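Insecticidal protein (Brevibacillus laterosporus, PDB 7ML9) is active against the western corn rootworm, probably by forming beta-barrel pores in membranes, as a member of the ETX/MTX2 family of aerolysin-like toxins. Local coordinates at residues 47-51 and 63-69; 91-95 and 152-158; 99-105 and 210-215; 106-112 and 203-209; 120-125 and 195-199. Numbering follows the deposited sequence.

Interaction 1 (47-51 and 63-69); sequences AWNTN and SPTEGIV
This is a surface contact, its centre about 48 Å from the centre of the chain, where the C-terminal end of helix 28-48 meets the turn between strands 59-63 and 69-71. Trp48 is the last helical residue; Asn49 then breaks the helix with positive phi (58/39), and Thr50 is extended, its CA 5.0 Å from that of Ser63. One hydrogen bond joins the segments: Ser63 OG, on a t rotamer, donates to Trp48 O at 2.7 Å, taking up a carbonyl at the helix end. The Trp48 ring (chi1 m, chi2 120°) presents its edge to Glu66, CZ3 to OE1 3.1 Å. Thr50 CG2 packs 3.9 Å from Ser63 CB and 4.0 Å from Val69 CB, while its hydroxyl bonds to Asn45. Within 63-69, Ser63 N donates to Gly67 O (2.7 Å), and both Gly67 N (2.8 Å) and Glu66 N (3.1 Å) donate to Ser63 O. Glu66 and Gly67 thus both face Ser63, a classic beta bulge docked against a helix terminus.

Interaction 2 (91-95 and 152-158); sequences AWATL and TTATMKF
Both segments are extended and run nearly the same way: the axes of strands 91-95 and 153-158 diverge by 23° (signed crossing -23°) and approach to 5.4 Å. The register sets Trp92 CA 5.0 Å from Ala154 CA and Ala93 CA 5.2 Å from Met156 CA, widening to 6.5 Å between the CA atoms of Leu95 and Phe158. Three waters, rather than direct backbone bonds, link the strands. Water 1 accepts from Ala93 N (3.0 Å) and donates to Thr155 O (2.7 Å); water 2 donates to Ala93 O (2.9 Å) and accepts from Lys157 N (3.2 Å); water 3 accepts from Leu95 N (3.1 Å) and donates to Lys157 O (2.9 Å).

Ala91 CB meets Thr152 CG2 at 3.5 Å, and Ala93 CB lies 4.0 Å from both Ala154 CB and Met156 CB. Met156 (chi1 t, chi3 p) brings SD to 3.7 Å from Leu95 N, and Leu95 CD1, on a t,p rotamer, reaches Phe158 CB at 4.0 Å. Trp92 points away and stacks on Tyr220, while Phe158 leads off to Phe275. Strand 86-115 pairs with strand 201-229, and strand 153-160 with 165-172. The two-stranded hairpin is therefore held against the long sheet by apolar contacts and bridging water, an interface consistent with a segment that could separate during pore formation, as proposed for aerolysin-like toxins.

Interaction 3 (99-105 and 210-215); sequences PTEASGT and TGSISG
Thr210 and Ile213 bury the most surface here, 64 and 62 Å², on strand 210-215, which runs antiparallel to strand 99-103 (162° between directions, axes 4.6 Å apart). Ile213, in the t,t rotamer, faces Glu101 in a non-hydrogen-bonded pair, CA atoms 4.3 Å apart; its CD1 touches Pro99 CB and Glu101 OE2, each at 3.7 Å, while Glu101 OE1 bonds to Gln162 N. Hydrogen-bonded pairs flank it: Thr100 N to Ser214 O 2.9 Å and Ser214 N to Thr100 O 3.0 Å; Ala102 N to Ser212 O 2.9 Å and Ser212 N to Ala102 O 3.0 Å. This ladder belongs to the long, largely antiparallel sheet of aerolysin-like toxins, with strand 266-289 on the far side of 210-215. Ser212, with 51 Å² buried, and Ser214 (both chi1 p) share the face of Thr100 and Ala102. Thr210 O accepts from Gly104 N at 2.9 Å. A CB on Gly104 would clash with Thr210 OG1 (chi1 p). Water 5 links that OG1 (2.8 Å) to Thr105 O (2.7 Å).

Interaction 4 (106-112 and 203-209); sequences PLYAGKN and RVLAYLN. With EDO (1,2-ethanediol), chain I.
Ala206 and Leu208 form an apolar face with Leu107: Ala206 CB lies 4.1 Å from Ala109 CB, and Leu107 CB 4.4 Å from Leu208 CB, with Phe130 and Tyr132 packing there. On the other face, Tyr108 (chi1 t) and Tyr207 (chi1 m) meet obliquely, centroids 5.6 Å apart and planes at 58°. Strands 107-112 and 203-209 run antiparallel, 145° between directions, axes 4.3 Å apart. Leu107 N and O bond Leu208 O and N (2.8, 2.7 Å); Asn112 N and O bond Val204 O and N (3.0, 2.8 Å). Ala109 N gives to Ala206 O (2.8 Å) but Ala206 N to Gly110 O (3.0 Å). Ala109 (-107/-14) and Gly110 (138/-175) thus both face Ala206. At the polar edge, Lys111 NZ donates to O1 (2.7 Å) and Arg203 NH1 to O2 (a very short 2.3 Å) of an ethanediol probably from the crystallisation liquor; Arg203 salt-bridges Glu288. This is an antiparallel ladder interrupted by a beta bulge, in the elongated sheet of an aerolysin-like toxin.

Interaction 5 (120-125 and 195-199); sequences TMDQEL and KVPAG
Asp122 makes the side-chain bond of this contact: in the m rotamer, with chi2 near -6°, its OD1 accepts from Ala198 N at 2.8 Å and lies 3.2 Å from Pro197 CA. Its OD2 stays 4.5 Å from Lys195 NZ, beyond a salt bridge, although Lys195 extends along t,t,t before turning at chi4 (m). Ala198 points its CB toward the other segment, 3.6 Å from Thr120 C and 3.8 Å from Met121 C. Leu125 (m,t) and Val196 (t) meet through CD1 and CG2 at 3.9 Å. Gln123, in m,m, shares the face of Val196 but its end leads away, whereas Glu124 (chi1 -107°, between wells) sits with Lys195 on the other face, CG to CB 4.4 Å.

The backbones run antiparallel, end-to-end directions 158° apart. Gln123 and Val196 form the hydrogen-bonded pair, Gln123 N to Val196 O 3.0 Å and Val196 N to Gln123 O 2.7 Å; Glu124 faces Lys195 with CA atoms 4.3 Å apart.

Strands 123-126 and 193-196 make a small two-stranded antiparallel sheet, the contact's centre about 53 Å from the chain's. Tyr202, at the start of strand 201-229, packs on Val196 and Pro197, tying this ribbon to the long sheet.

How the interactions relate
Interactions 3 and 4 hold the same two strands, 86-115 and 201-229, and touch where Thr210 CG2 meets Leu107 CD1 at 3.8 Å; both are partly buried and rest on direct backbone ladders. Interaction 2 uses strand 86-115, but joins a separate hairpin through water and apolar contact; it meets interaction 3 at Phe158 CE2 and Ile213 CG2, 4.1 Å apart. Interaction 2, partly buried and centred about 7 Å from the chain centre, contrasts with surface contacts 1 and 5. Interaction 5 adjoins interaction 4 in sequence and is a short ladder supplemented by a carboxylate. Interaction 1, its centre about 100 Å from that of interaction 5, joins a helix end to a turn.

Interaction 1 (47-51 and 63-69)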
# COMPACT_ATOMS: atom_id res chain seq x y z
N ALA A 47 -17.39 -35.47 -18.40
CA ALA A 47 -17.82 -36.19 -19.60
C ALA A 47 -17.69 -37.69 -19.44
O ALA A 47 -18.50 -38.45 -19.99
CB ALA A 47 -17.01 -35.73 -20.82
N TRP A 48 -16.68 -38.15 -18.71
CA TRP A 48 -16.31 -39.55 -18.70
C TRP A 48 -16.24 -40.15 -17.31
O TRP A 48 -15.87 -41.33 -17.19
CB TRP A 48 -14.95 -39.74 -19.40
CG TRP A 48 -14.97 -39.37 -20.87
CD1 TRP A 48 -14.22 -38.41 -21.49
CD2 TRP A 48 -15.78 -39.97 -21.89
NE1 TRP A 48 -14.51 -38.37 -22.83
CE2 TRP A 48 -15.47 -39.32 -23.10
CE3 TRP A 48 -16.73 -41.00 -21.90
CZ2 TRP A 48 -16.07 -39.66 -24.32
CZ3 TRP A 48 -17.34 -41.34 -23.11
CH2 TRP A 48 -17.00 -40.67 -24.30
N ASN A 49 -16.54 -39.38 -16.26
CA ASN A 49 -16.46 -39.85 -14.87
C ASN A 49 -15.05 -40.32 -14.50
O ASN A 49 -14.88 -41.29 -13.76
CB ASN A 49 -17.48 -40.94 -14.59
CG ASN A 49 -18.89 -40.42 -14.66
OD1 ASN A 49 -19.65 -40.74 -15.57
ND2 ASN A 49 -19.22 -39.55 -13.71
N THR A 50 -14.04 -39.60 -14.99
CA THR A 50 -12.65 -39.91 -14.72
C THR A 50 -12.15 -39.07 -13.54
O THR A 50 -12.87 -38.22 -13.01
CB THR A 50 -11.81 -39.66 -15.96
OG1 THR A 50 -12.29 -38.48 -16.62
CG2 THR A 50 -11.90 -40.85 -16.93
N ASN A 51 -10.89 -39.26 -13.16
CA ASN A 51 -10.25 -38.50 -12.10
C ASN A 51 -8.93 -37.86 -12.58
O ASN A 51 -7.92 -37.87 -11.86
CB ASN A 51 -10.03 -39.37 -10.87
CG ASN A 51 -8.98 -40.46 -11.09
OD1 ASN A 51 -8.65 -40.81 -12.24
ND2 ASN A 51 -8.43 -40.98 -10.01
N SER A 63 -12.58 -45.09 -15.79
CA SER A 63 -13.94 -44.59 -15.72
C SER A 63 -14.88 -45.74 -15.41
O SER A 63 -14.89 -46.74 -16.16
CB SER A 63 -14.34 -43.94 -17.03
OG SER A 63 -15.73 -44.05 -17.24
N PRO A 64 -15.69 -45.67 -14.35
CA PRO A 64 -16.66 -46.74 -14.08
C PRO A 64 -17.64 -46.95 -15.21
O PRO A 64 -18.23 -48.03 -15.31
CB PRO A 64 -17.37 -46.26 -12.81
CG PRO A 64 -16.44 -45.27 -12.19
CD PRO A 64 -15.75 -44.60 -13.34
N THR A 65 -17.81 -45.96 -16.08
CA THR A 65 -18.75 -46.04 -17.19
C THR A 65 -18.07 -46.22 -18.54
O THR A 65 -18.76 -46.27 -19.56
CB THR A 65 -19.63 -44.78 -17.22
OG1 THR A 65 -20.65 -44.92 -18.21
CG2 THR A 65 -18.79 -43.53 -17.53
N GLU A 66 -16.74 -46.31 -18.59
CA GLU A 66 -16.04 -46.24 -19.87
C GLU A 66 -14.77 -47.08 -19.92
O GLU A 66 -14.25 -47.35 -21.00
CB GLU A 66 -15.70 -44.78 -20.18
CG GLU A 66 -15.43 -44.51 -21.64
CD GLU A 66 -16.70 -44.57 -22.44
OE1 GLU A 66 -17.75 -44.16 -21.90
OE2 GLU A 66 -16.64 -45.02 -23.61
N GLY A 67 -14.25 -47.47 -18.76
CA GLY A 67 -12.98 -48.18 -18.72
C GLY A 67 -11.81 -47.22 -18.60
O GLY A 67 -11.96 -46.05 -18.23
N ILE A 68 -10.62 -47.74 -18.91
CA ILE A 68 -9.42 -46.92 -18.86
C ILE A 68 -9.46 -45.89 -19.98
O ILE A 68 -9.70 -46.23 -21.15
CB ILE A 68 -8.15 -47.78 -18.94
CG1 ILE A 68 -8.15 -48.84 -17.82
CG2 ILE A 68 -6.91 -46.90 -18.83
CD1 ILE A 68 -8.04 -48.27 -16.41
N VAL A 69 -9.27 -44.63 -19.62
CA VAL A 69 -9.34 -43.52 -20.56
C VAL A 69 -8.02 -42.77 -20.48
O VAL A 69 -7.40 -42.69 -19.41
CB VAL A 69 -10.53 -42.58 -20.25
CG1 VAL A 69 -10.67 -41.53 -21.32
CG2 VAL A 69 -11.81 -43.37 -20.13

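Interaction 2 (91-95 and 152-158)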
# COMPACT_ATOMS: atom_id res chain seq x y z
N ALA A 91 -3.03 -1.59 -13.93
CA ALA A 91 -2.59 -1.94 -12.59
C ALA A 91 -2.82 -0.74 -11.68
O ALA A 91 -2.63 0.40 -12.09
CB ALA A 91 -1.12 -2.36 -12.58
N TRP A 92 -3.26 -1.01 -10.45
CA TRP A 92 -3.59 0.07 -9.52
C TRP A 92 -3.44 -0.44 -8.10
O TRP A 92 -3.27 -1.64 -7.86
CB TRP A 92 -5.00 0.62 -9.79
CG TRP A 92 -6.17 -0.29 -9.47
CD1 TRP A 92 -6.96 -0.25 -8.36
CD2 TRP A 92 -6.70 -1.34 -10.30
NE1 TRP A 92 -7.94 -1.21 -8.43
CE2 TRP A 92 -7.80 -1.89 -9.62
CE3 TRP A 92 -6.35 -1.86 -11.55
CZ2 TRP A 92 -8.55 -2.96 -10.13
CZ3 TRP A 92 -7.09 -2.91 -12.07
CH2 TRP A 92 -8.18 -3.45 -11.36
N ALA A 93 -3.49 0.48 -7.15
CA ALA A 93 -3.32 0.14 -5.74
C ALA A 93 -4.22 1.03 -4.92
O ALA A 93 -4.35 2.23 -5.20
CB ALA A 93 -1.86 0.27 -5.30
N THR A 94 -4.89 0.45 -3.94
CA THR A 94 -5.86 1.17 -3.14
C THR A 94 -5.61 0.90 -1.66
O THR A 94 -5.09 -0.15 -1.28
CB THR A 94 -7.32 0.80 -3.50
OG1 THR A 94 -7.61 -0.53 -3.05
CG2 THR A 94 -7.53 0.88 -4.99
N LEU A 95 -5.98 1.89 -0.85
CA LEU A 95 -5.86 1.76 0.59
C LEU A 95 -6.77 0.65 1.08
O LEU A 95 -7.92 0.54 0.66
CB LEU A 95 -6.21 3.08 1.26
CG LEU A 95 -6.02 3.12 2.77
CD1 LEU A 95 -4.54 3.03 3.10
CD2 LEU A 95 -6.64 4.38 3.32
N THR A 152 5.85 -3.73 -13.20
CA THR A 152 4.52 -3.18 -12.96
C THR A 152 4.57 -2.41 -11.66
O THR A 152 5.07 -2.92 -10.65
CB THR A 152 3.46 -4.30 -12.91
OG1 THR A 152 3.43 -4.98 -14.17
CG2 THR A 152 2.08 -3.74 -12.60
N THR A 153 4.09 -1.17 -11.70
CA THR A 153 4.09 -0.27 -10.55
C THR A 153 2.73 0.39 -10.46
O THR A 153 1.99 0.49 -11.45
CB THR A 153 5.17 0.84 -10.65
OG1 THR A 153 4.95 1.63 -11.83
CG2 THR A 153 6.56 0.26 -10.67
N ALA A 154 2.41 0.85 -9.26
CA ALA A 154 1.18 1.61 -9.06
C ALA A 154 1.36 2.48 -7.83
O ALA A 154 1.99 2.07 -6.85
CB ALA A 154 -0.05 0.70 -8.89
N THR A 155 0.80 3.68 -7.89
CA THR A 155 0.89 4.65 -6.81
C THR A 155 -0.38 4.61 -5.99
O THR A 155 -1.49 4.60 -6.53
CB THR A 155 1.12 6.05 -7.37
OG1 THR A 155 2.40 6.06 -8.01
CG2 THR A 155 1.09 7.09 -6.24
N MET A 156 -0.21 4.56 -4.67
CA MET A 156 -1.32 4.55 -3.75
C MET A 156 -1.28 5.80 -2.90
O MET A 156 -0.23 6.19 -2.40
CB MET A 156 -1.27 3.32 -2.85
CG MET A 156 -2.59 3.08 -2.18
SD MET A 156 -2.36 2.33 -0.58
CE MET A 156 -1.30 3.51 0.20
N LYS A 157 -2.44 6.43 -2.73
CA LYS A 157 -2.58 7.63 -1.91
C LYS A 157 -3.38 7.32 -0.65
O LYS A 157 -4.32 6.52 -0.68
CB LYS A 157 -3.27 8.76 -2.69
CG LYS A 157 -2.55 9.14 -3.96
CD LYS A 157 -3.51 9.69 -5.02
CE LYS A 157 -4.66 10.48 -4.41
NZ LYS A 157 -4.18 11.62 -3.57
N PHE A 158 -2.99 7.95 0.45
CA PHE A 158 -3.63 7.74 1.73
C PHE A 158 -3.65 9.05 2.49
O PHE A 158 -2.75 9.88 2.32
CB PHE A 158 -2.90 6.66 2.55
CG PHE A 158 -1.41 6.87 2.66
CD1 PHE A 158 -0.57 6.53 1.61
CD2 PHE A 158 -0.85 7.39 3.81
CE1 PHE A 158 0.80 6.70 1.71
CE2 PHE A 158 0.53 7.57 3.92
CZ PHE A 158 1.35 7.23 2.87
O HOH W 1 -2.78 3.11 -8.41
O HOH W 2 -4.75 5.04 -4.50
O HOH W 3 -5.90 4.68 -2.26

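Interaction 3 (99-105 and 210-215)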
# COMPACT_ATOMS: atom_id res chain seq x y z
N PRO A 99 -5.97 2.64 8.24
CA PRO A 99 -4.60 2.76 8.76
C PRO A 99 -4.59 3.11 10.24
O PRO A 99 -5.57 3.63 10.80
CB PRO A 99 -3.99 3.90 7.92
CG PRO A 99 -4.90 4.04 6.73
CD PRO A 99 -6.27 3.65 7.20
N THR A 100 -3.47 2.83 10.88
CA THR A 100 -3.27 3.06 12.31
C THR A 100 -2.33 4.25 12.49
O THR A 100 -1.17 4.20 12.06
CB THR A 100 -2.71 1.82 12.99
OG1 THR A 100 -3.53 0.69 12.68
CG2 THR A 100 -2.66 2.02 14.51
N GLU A 101 -2.84 5.31 13.13
CA GLU A 101 -2.07 6.51 13.44
C GLU A 101 -1.62 6.51 14.90
O GLU A 101 -2.33 6.03 15.78
CB GLU A 101 -2.91 7.77 13.18
CG GLU A 101 -3.37 7.91 11.75
CD GLU A 101 -3.59 9.36 11.35
OE1 GLU A 101 -3.32 10.26 12.18
OE2 GLU A 101 -4.03 9.61 10.20
N ALA A 102 -0.43 7.07 15.14
CA ALA A 102 0.12 7.16 16.49
C ALA A 102 0.81 8.51 16.67
O ALA A 102 1.17 9.18 15.70
CB ALA A 102 1.12 6.02 16.77
N SER A 103 0.99 8.89 17.93
CA SER A 103 1.71 10.10 18.31
C SER A 103 3.13 9.75 18.74
O SER A 103 3.35 8.73 19.40
CB SER A 103 1.01 10.83 19.46
OG SER A 103 -0.07 11.60 18.95
N GLY A 104 4.09 10.60 18.36
CA GLY A 104 5.47 10.40 18.72
C GLY A 104 5.88 11.22 19.94
O GLY A 104 5.12 12.00 20.49
N THR A 105 7.12 10.99 20.36
CA THR A 105 7.70 11.79 21.42
C THR A 105 7.85 13.23 20.95
O THR A 105 8.37 13.46 19.85
CB THR A 105 9.07 11.24 21.82
OG1 THR A 105 8.93 9.90 22.32
CG2 THR A 105 9.72 12.12 22.89
N THR A 210 4.94 15.04 16.77
CA THR A 210 5.10 14.18 15.60
C THR A 210 4.01 13.11 15.56
O THR A 210 3.37 12.80 16.57
CB THR A 210 6.49 13.50 15.60
OG1 THR A 210 6.59 12.62 16.72
CG2 THR A 210 7.63 14.54 15.68
N GLY A 211 3.81 12.54 14.36
CA GLY A 211 2.90 11.43 14.21
C GLY A 211 3.44 10.42 13.21
O GLY A 211 4.33 10.72 12.40
N SER A 212 2.89 9.22 13.28
CA SER A 212 3.21 8.19 12.31
C SER A 212 1.92 7.48 11.93
O SER A 212 0.89 7.57 12.60
CB SER A 212 4.26 7.20 12.83
OG SER A 212 3.90 6.66 14.08
N ILE A 213 1.98 6.80 10.79
CA ILE A 213 0.85 6.05 10.27
C ILE A 213 1.42 4.78 9.63
O ILE A 213 2.54 4.78 9.12
CB ILE A 213 0.04 6.90 9.27
CG1 ILE A 213 -1.27 6.21 8.90
CG2 ILE A 213 0.86 7.22 8.02
CD1 ILE A 213 -2.21 7.13 8.13
N SER A 214 0.65 3.69 9.71
CA SER A 214 1.01 2.49 8.97
C SER A 214 -0.27 1.79 8.55
O SER A 214 -1.33 1.97 9.16
CB SER A 214 1.89 1.55 9.80
OG SER A 214 1.22 1.13 10.97
N GLY A 215 -0.17 1.01 7.48
CA GLY A 215 -1.36 0.35 7.00
C GLY A 215 -1.05 -0.64 5.90
O GLY A 215 0.09 -1.08 5.74
O HOH W 4 1.01 3.14 13.53
O HOH W 5 9.17 12.06 17.65

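Interaction 4 (106-112 and 203-209)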
# COMPACT_ATOMS: atom_id res chain seq x y z
N PRO A 106 7.39 14.22 21.71
CA PRO A 106 7.58 15.61 21.29
C PRO A 106 9.05 15.99 21.28
O PRO A 106 9.86 15.51 22.08
CB PRO A 106 6.80 16.41 22.34
CG PRO A 106 5.86 15.41 22.97
CD PRO A 106 6.61 14.12 22.96
N LEU A 107 9.41 16.85 20.33
CA LEU A 107 10.80 17.21 20.08
C LEU A 107 11.00 18.67 20.48
O LEU A 107 10.33 19.56 19.94
CB LEU A 107 11.17 16.98 18.61
CG LEU A 107 11.06 15.52 18.14
CD1 LEU A 107 11.17 15.38 16.61
CD2 LEU A 107 12.08 14.64 18.84
N TYR A 108 11.90 18.91 21.41
CA TYR A 108 12.22 20.28 21.84
C TYR A 108 12.79 21.10 20.67
O TYR A 108 13.77 20.68 20.04
CB TYR A 108 13.20 20.23 23.00
CG TYR A 108 13.65 21.60 23.47
CD1 TYR A 108 12.73 22.52 23.95
CD2 TYR A 108 14.98 21.96 23.39
CE1 TYR A 108 13.14 23.78 24.37
CE2 TYR A 108 15.41 23.22 23.80
CZ TYR A 108 14.48 24.11 24.30
OH TYR A 108 14.90 25.36 24.71
N ALA A 109 12.17 22.25 20.38
CA ALA A 109 12.55 23.09 19.25
C ALA A 109 13.28 24.38 19.64
O ALA A 109 13.84 25.04 18.75
CB ALA A 109 11.30 23.47 18.44
N GLY A 110 13.27 24.77 20.91
CA GLY A 110 13.99 25.97 21.32
C GLY A 110 13.17 26.79 22.30
O GLY A 110 12.09 26.38 22.74
N LYS A 111 13.68 27.96 22.66
CA LYS A 111 12.98 28.79 23.65
C LYS A 111 13.35 30.25 23.48
O LYS A 111 14.36 30.58 22.86
CB LYS A 111 13.29 28.34 25.07
CG LYS A 111 14.74 28.52 25.52
CD LYS A 111 14.95 27.78 26.84
CE LYS A 111 16.32 28.02 27.47
NZ LYS A 111 17.03 29.21 26.91
N ASN A 112 12.53 31.13 24.06
CA ASN A 112 12.88 32.54 24.10
C ASN A 112 12.18 33.18 25.30
O ASN A 112 11.28 32.58 25.91
CB ASN A 112 12.49 33.28 22.81
CG ASN A 112 13.54 33.10 21.69
OD1 ASN A 112 13.22 32.58 20.61
ND2 ASN A 112 14.78 33.57 21.92
N ARG A 203 8.97 32.72 29.97
CA ARG A 203 9.79 31.92 29.08
C ARG A 203 8.84 31.11 28.21
O ARG A 203 7.90 30.51 28.73
CB ARG A 203 10.71 31.00 29.88
CG ARG A 203 11.68 30.22 29.05
CD ARG A 203 12.77 29.67 29.95
NE ARG A 203 12.36 28.42 30.58
CZ ARG A 203 12.93 27.91 31.66
NH1 ARG A 203 13.92 28.56 32.26
NH2 ARG A 203 12.49 26.76 32.17
N VAL A 204 9.06 31.13 26.90
CA VAL A 204 8.29 30.32 25.96
C VAL A 204 9.18 29.18 25.49
O VAL A 204 10.24 29.43 24.90
CB VAL A 204 7.80 31.14 24.76
CG1 VAL A 204 6.90 30.27 23.86
CG2 VAL A 204 7.06 32.37 25.23
N LEU A 205 8.77 27.94 25.75
CA LEU A 205 9.43 26.74 25.24
C LEU A 205 8.57 26.14 24.13
O LEU A 205 7.35 26.04 24.26
CB LEU A 205 9.63 25.69 26.33
CG LEU A 205 10.29 26.01 27.67
CD1 LEU A 205 10.49 24.72 28.45
CD2 LEU A 205 11.61 26.65 27.46
N ALA A 206 9.22 25.71 23.04
CA ALA A 206 8.52 25.18 21.88
C ALA A 206 8.88 23.72 21.67
O ALA A 206 10.05 23.33 21.83
CB ALA A 206 8.84 25.97 20.60
N TYR A 207 7.87 22.91 21.34
CA TYR A 207 8.05 21.49 21.06
C TYR A 207 7.32 21.14 19.78
O TYR A 207 6.20 21.61 19.54
CB TYR A 207 7.51 20.62 22.20
CG TYR A 207 8.21 20.84 23.51
CD1 TYR A 207 7.84 21.90 24.34
CD2 TYR A 207 9.22 20.00 23.93
CE1 TYR A 207 8.47 22.10 25.56
CE2 TYR A 207 9.86 20.20 25.15
CZ TYR A 207 9.48 21.26 25.95
OH TYR A 207 10.10 21.47 27.16
N LEU A 208 7.97 20.34 18.93
CA LEU A 208 7.33 19.82 17.73
C LEU A 208 6.66 18.50 18.09
O LEU A 208 7.31 17.58 18.61
CB LEU A 208 8.34 19.62 16.60
CG LEU A 208 7.80 18.95 15.33
CD1 LEU A 208 6.83 19.87 14.60
CD2 LEU A 208 8.95 18.55 14.42
N ASN A 209 5.36 18.40 17.82
CA ASN A 209 4.67 17.13 17.97
C ASN A 209 4.80 16.36 16.66
O ASN A 209 4.76 16.95 15.58
CB ASN A 209 3.20 17.34 18.32
CG ASN A 209 2.97 17.63 19.81
OD1 ASN A 209 3.63 17.05 20.69
ND2 ASN A 209 2.03 18.50 20.08
C1 EDO I . 15.72 31.46 29.62
O1 EDO I . 15.74 31.26 28.20
C2 EDO I . 16.46 30.33 30.32
O2 EDO I . 15.62 29.82 31.36

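Interaction 5 (120-125 and 195-199)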
# COMPACT_ATOMS: atom_id res chain seq x y z
N THR A 120 5.54 48.85 33.44
CA THR A 120 4.50 49.21 34.39
C THR A 120 3.11 48.84 33.90
O THR A 120 2.15 48.93 34.67
CB THR A 120 4.56 50.71 34.69
OG1 THR A 120 4.42 51.44 33.47
CG2 THR A 120 5.91 51.07 35.33
N MET A 121 2.99 48.44 32.64
CA MET A 121 1.72 48.04 32.04
C MET A 121 1.80 46.58 31.61
O MET A 121 2.84 46.12 31.12
CB MET A 121 1.41 48.91 30.81
CG MET A 121 1.52 50.42 31.06
SD MET A 121 0.26 50.93 32.26
CE MET A 121 -1.23 50.77 31.26
N ASP A 122 0.70 45.84 31.82
CA ASP A 122 0.55 44.54 31.19
C ASP A 122 0.69 44.68 29.68
O ASP A 122 0.20 45.64 29.08
CB ASP A 122 -0.83 43.95 31.50
CG ASP A 122 -1.03 43.64 32.96
OD1 ASP A 122 -0.06 43.77 33.75
OD2 ASP A 122 -2.17 43.25 33.32
N GLN A 123 1.36 43.72 29.04
CA GLN A 123 1.59 43.79 27.61
C GLN A 123 1.13 42.50 26.93
O GLN A 123 1.09 41.42 27.53
CB GLN A 123 3.08 44.06 27.28
CG GLN A 123 3.64 45.34 27.94
CD GLN A 123 3.15 46.61 27.25
OE1 GLN A 123 2.47 46.54 26.23
NE2 GLN A 123 3.47 47.77 27.83
N GLU A 124 0.78 42.63 25.66
CA GLU A 124 0.58 41.48 24.79
C GLU A 124 1.79 41.44 23.87
O GLU A 124 1.96 42.32 23.02
CB GLU A 124 -0.73 41.58 24.01
CG GLU A 124 -1.79 40.61 24.53
CD GLU A 124 -3.21 41.11 24.28
OE1 GLU A 124 -4.11 40.79 25.10
OE2 GLU A 124 -3.41 41.82 23.28
N LEU A 125 2.66 40.46 24.11
CA LEU A 125 3.97 40.36 23.47
C LEU A 125 3.97 39.20 22.48
O LEU A 125 3.51 38.10 22.81
CB LEU A 125 5.06 40.16 24.54
CG LEU A 125 5.17 41.32 25.54
CD1 LEU A 125 6.28 41.07 26.57
CD2 LEU A 125 5.40 42.59 24.78
N LYS A 195 -0.06 37.38 26.74
CA LYS A 195 -0.25 38.42 27.75
C LYS A 195 0.79 38.23 28.86
O LYS A 195 0.82 37.18 29.51
CB LYS A 195 -1.67 38.38 28.32
CG LYS A 195 -1.89 39.36 29.49
CD LYS A 195 -3.36 39.80 29.61
CE LYS A 195 -3.74 40.14 31.05
NZ LYS A 195 -3.28 39.10 32.02
N VAL A 196 1.65 39.22 29.04
CA VAL A 196 2.69 39.18 30.07
C VAL A 196 2.45 40.33 31.04
O VAL A 196 2.56 41.50 30.65
CB VAL A 196 4.10 39.25 29.47
CG1 VAL A 196 5.15 39.06 30.56
CG2 VAL A 196 4.27 38.19 28.37
N PRO A 197 2.09 40.05 32.29
CA PRO A 197 1.75 41.14 33.22
C PRO A 197 2.95 42.00 33.61
O PRO A 197 4.10 41.55 33.61
CB PRO A 197 1.20 40.39 34.45
CG PRO A 197 0.77 39.05 33.93
CD PRO A 197 1.73 38.73 32.81
N ALA A 198 2.65 43.25 33.99
CA ALA A 198 3.68 44.18 34.44
C ALA A 198 4.61 43.51 35.45
O ALA A 198 4.17 42.80 36.35
CB ALA A 198 3.03 45.43 35.04
N GLY A 199 5.91 43.74 35.29
CA GLY A 199 6.91 43.20 36.19
C GLY A 199 7.20 41.72 36.05
O GLY A 199 8.01 41.20 36.82